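Side-chain contacts in response regulator (Pseudomonas putida, PDB 3HDV), which probably works in two-component signalling, its receiver domain accepting a phosphoryl group and passing the signal on to regulate transcription: residues L60-Q63 / D69-R72; R30-V35 / K116-V121. All coordinates share one frame; numbering follows the deposited sequence.

Contact 1 (L60-Q63 / D69-R72); sequences LRMQ and DLIR
Leu-60 and Ile-71 face each other methyl to methyl in a CheY-like receiver domain, where the loop after strand 53-58 turns two side chains against helix 67-75, into which it leads. CD2 of Leu-60 and CD1 of Ile-71 stand 4.3 Å apart, an apolar touch made by the ends of the two chains alone. Ile-71 gets there by extension: its CD1 lies anti to CA (chi2 169°), which carries the methyl out from the helix toward the loop. A second pair also meets methyl to methyl, but by a bent chain. Met-62, present as selenomethionine, runs straight through its second torsion and then bends at the third, bringing CE, and not the selenium, within 4.3 Å of Leu-70 CD2. The approaches are loose and little surface is buried, yet all four residues are buried, because other parts of the domain close in around them. Ile-71 rests on Ile-84 and Val-86 of the central sheet, while Leu-70 packs against Ala-40 and Ala-43 of helix 40-49. On the helix itself, Arg-72 bridges one turn back to Asp-69: NH1 donates to OD1 at 3.2 Å, somewhat bent at 138°, with OD1 only 6° out of the guanidinium plane.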
# COMPACT_ATOMS: atom_id res chain seq x y z
N LEU B 60 5.91 -13.99 4.56
CA LEU B 60 6.34 -15.36 4.59
C LEU B 60 5.59 -16.17 3.52
O LEU B 60 6.13 -17.07 2.92
CB LEU B 60 6.05 -15.94 5.98
CG LEU B 60 6.98 -15.41 7.10
CD1 LEU B 60 6.64 -16.21 8.34
CD2 LEU B 60 8.51 -15.50 6.78
N ARG B 61 4.34 -15.78 3.30
CA ARG B 61 3.41 -16.45 2.42
C ARG B 61 3.57 -15.94 0.96
O ARG B 61 2.95 -14.96 0.54
CB ARG B 61 2.04 -16.10 2.99
CG ARG B 61 1.07 -17.23 3.20
CD ARG B 61 1.41 -18.37 4.17
NE ARG B 61 2.67 -19.09 3.95
CZ ARG B 61 3.54 -19.29 4.93
NH1 ARG B 61 3.26 -18.81 6.16
NH2 ARG B 61 4.65 -19.93 4.70
N MSE B 62 4.43 -16.57 0.20
CA MSE B 62 4.69 -16.13 -1.16
C MSE B 62 4.91 -17.31 -2.06
O MSE B 62 5.41 -18.33 -1.61
CB MSE B 62 5.90 -15.20 -1.24
CG MSE B 62 5.73 -13.91 -0.40
SE MSE B 62 7.29 -12.68 -0.69
CE MSE B 62 8.76 -13.89 -0.13
N GLN B 63 4.51 -17.15 -3.32
CA GLN B 63 4.70 -18.15 -4.37
C GLN B 63 5.52 -17.51 -5.47
O GLN B 63 5.23 -16.39 -5.85
CB GLN B 63 3.35 -18.60 -4.96
CG GLN B 63 2.36 -19.26 -3.96
CD GLN B 63 2.80 -20.64 -3.43
OE1 GLN B 63 3.95 -21.06 -3.59
NE2 GLN B 63 1.85 -21.36 -2.79
N ASP B 69 12.28 -19.39 3.15
CA ASP B 69 13.37 -19.84 2.28
C ASP B 69 14.21 -18.64 1.84
O ASP B 69 15.43 -18.74 1.78
CB ASP B 69 12.82 -20.55 1.04
CG ASP B 69 12.42 -22.00 1.31
OD1 ASP B 69 12.92 -22.60 2.27
OD2 ASP B 69 11.62 -22.54 0.54
N LEU B 70 13.58 -17.50 1.52
CA LEU B 70 14.33 -16.31 1.12
C LEU B 70 15.26 -15.87 2.23
O LEU B 70 16.45 -15.62 2.00
CB LEU B 70 13.39 -15.17 0.72
CG LEU B 70 13.98 -13.75 0.64
CD1 LEU B 70 15.05 -13.64 -0.49
CD2 LEU B 70 12.89 -12.70 0.41
N ILE B 71 14.76 -15.77 3.45
CA ILE B 71 15.58 -15.43 4.59
C ILE B 71 16.77 -16.38 4.79
O ILE B 71 17.89 -15.93 5.02
CB ILE B 71 14.71 -15.30 5.91
CG1 ILE B 71 13.69 -14.17 5.72
CG2 ILE B 71 15.60 -15.05 7.12
CD1 ILE B 71 12.58 -14.08 6.79
N ARG B 72 16.52 -17.67 4.69
CA ARG B 72 17.60 -18.65 4.78
C ARG B 72 18.69 -18.41 3.75
O ARG B 72 19.87 -18.43 4.08
CB ARG B 72 17.05 -20.06 4.56
CG ARG B 72 16.65 -20.79 5.80
CD ARG B 72 15.64 -21.83 5.38
NE ARG B 72 15.08 -22.53 6.53
CZ ARG B 72 14.01 -23.31 6.47
NH1 ARG B 72 13.38 -23.49 5.32
NH2 ARG B 72 13.58 -23.91 7.57

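Contact 2 (R30-V35 / K116-V121); sequences RGIDAV and KLLELV
Arg-30 lies across Leu-118 at about a right angle, just beyond the end of helix 17-29 in the receiver fold. Its CB stays near Leu-118 CD1 (3.9 Å), while bends at chi2 and chi3 bring the guanidinium end alongside the other branch, with NE 3.6 Å from Leu-118 CD2. Gly-31 follows as the C-prime residue of a Schellman motif, its positive phi turning the chain out of the helix toward strand 33-37. Ile-32 then points at helix 114-124, and its CD1 touches two helix side chains, 3.8 Å from both Leu-118 CD1 and Val-121 CG1. Leu-118 reaches both neighbours because its CG stands anti to the backbone N (chi1 -173°) and its two methyls divide the work: CD1 serves Ile-32 and the Arg-30 stem, CD2 the guanidinium. With an alanine here both methyls go, and a gap is likely to open beside Ile-32 CD1, leaving the Arg-30 end less held on this side. Beyond the segments, Arg-30 also packs on Leu-25 of a second subunit. The apolar contact buries Arg-30 NE without a partner in the model, which suggests that packing, not an ion pair, is what the arginine supplies here.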
# COMPACT_ATOMS: atom_id res chain seq x y z
N ARG B 30 6.26 8.92 4.65
CA ARG B 30 6.98 9.21 5.90
C ARG B 30 8.43 9.57 5.66
O ARG B 30 9.24 9.54 6.59
CB ARG B 30 6.89 8.02 6.87
CG ARG B 30 5.46 7.68 7.32
CD ARG B 30 4.79 8.88 7.96
NE ARG B 30 5.51 9.27 9.17
CZ ARG B 30 5.32 10.40 9.86
NH1 ARG B 30 4.42 11.32 9.47
NH2 ARG B 30 6.06 10.62 10.95
N GLY B 31 8.76 9.92 4.41
CA GLY B 31 10.10 10.29 4.00
C GLY B 31 11.15 9.20 3.84
O GLY B 31 12.36 9.51 3.77
N ILE B 32 10.71 7.93 3.76
CA ILE B 32 11.62 6.80 3.60
C ILE B 32 11.49 6.20 2.19
O ILE B 32 10.40 5.73 1.80
CB ILE B 32 11.35 5.69 4.64
CG1 ILE B 32 11.54 6.22 6.09
CG2 ILE B 32 12.23 4.47 4.37
CD1 ILE B 32 10.78 5.43 7.12
N ASP B 33 12.60 6.20 1.45
CA ASP B 33 12.67 5.62 0.13
C ASP B 33 12.43 4.10 0.19
O ASP B 33 12.94 3.43 1.08
CB ASP B 33 14.06 5.84 -0.39
CG ASP B 33 14.10 6.13 -1.83
OD1 ASP B 33 13.06 5.92 -2.54
OD2 ASP B 33 15.21 6.56 -2.26
N ALA B 34 11.69 3.56 -0.77
CA ALA B 34 11.40 2.12 -0.75
C ALA B 34 11.29 1.58 -2.13
O ALA B 34 10.84 2.27 -3.00
CB ALA B 34 10.11 1.85 0.04
N VAL B 35 11.66 0.32 -2.32
CA VAL B 35 11.49 -0.31 -3.64
C VAL B 35 10.87 -1.66 -3.40
O VAL B 35 10.90 -2.13 -2.27
CB VAL B 35 12.82 -0.48 -4.39
CG1 VAL B 35 13.29 0.92 -4.93
CG2 VAL B 35 13.90 -1.12 -3.50
N LYS B 116 3.79 0.77 14.89
CA LYS B 116 4.88 -0.10 15.38
C LYS B 116 5.91 -0.40 14.28
O LYS B 116 7.14 -0.39 14.51
CB LYS B 116 4.34 -1.42 15.92
CG LYS B 116 5.41 -2.42 16.43
CD LYS B 116 4.77 -3.82 16.61
CE LYS B 116 5.61 -4.77 17.52
NZ LYS B 116 4.85 -6.07 17.81
N LEU B 117 5.41 -0.70 13.08
CA LEU B 117 6.33 -0.91 11.92
C LEU B 117 7.30 0.27 11.72
O LEU B 117 8.50 0.07 11.56
CB LEU B 117 5.57 -1.19 10.62
CG LEU B 117 6.41 -1.48 9.36
CD1 LEU B 117 7.45 -2.66 9.49
CD2 LEU B 117 5.45 -1.77 8.16
N LEU B 118 6.76 1.47 11.67
CA LEU B 118 7.57 2.65 11.46
C LEU B 118 8.63 2.83 12.59
O LEU B 118 9.80 3.17 12.33
CB LEU B 118 6.66 3.86 11.26
CG LEU B 118 7.29 5.19 10.86
CD1 LEU B 118 7.76 5.19 9.36
CD2 LEU B 118 6.37 6.46 11.28
N GLU B 119 8.24 2.57 13.83
CA GLU B 119 9.19 2.61 14.97
C GLU B 119 10.37 1.67 14.74
O GLU B 119 11.51 2.07 14.88
CB GLU B 119 8.49 2.24 16.27
CG GLU B 119 7.67 3.37 16.83
CD GLU B 119 6.94 2.99 18.11
OE1 GLU B 119 5.81 3.53 18.32
OE2 GLU B 119 7.46 2.14 18.88
N LEU B 120 10.08 0.42 14.36
CA LEU B 120 11.13 -0.55 14.01
C LEU B 120 12.00 -0.09 12.85
O LEU B 120 13.20 -0.22 12.91
CB LEU B 120 10.55 -1.92 13.69
CG LEU B 120 9.71 -2.61 14.75
CD1 LEU B 120 9.02 -3.86 14.14
CD2 LEU B 120 10.54 -2.98 16.00
N VAL B 121 11.39 0.44 11.78
CA VAL B 121 12.14 0.93 10.62
C VAL B 121 13.08 2.12 10.94
O VAL B 121 14.28 2.10 10.62
CB VAL B 121 11.18 1.31 9.44
CG1 VAL B 121 11.94 2.01 8.36
CG2 VAL B 121 10.48 0.07 8.89

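The two contacts show how a receiver domain is closed on both sides of its centre: contact 1 joins neighbouring elements six residues apart in sequence, whereas contact 2 brings together segments 81 residues apart, with all of contact 1 between them. Their centres are 21 Å apart and their nearest atoms about 11 Å, so they do not touch. Contact 1 lies beside the predicted phosphorylation site, Asp-59, which directly precedes Leu-60 and whose OD1 accepts a bond from the backbone N of Arg-61; Asp-15 likewise receives Gln-63 N. Contact 2 borders a second subunit instead, well away from that site: the CA of Leu-118 is 19.3 Å from the CA of Leu-60, the neighbour of Asp-59.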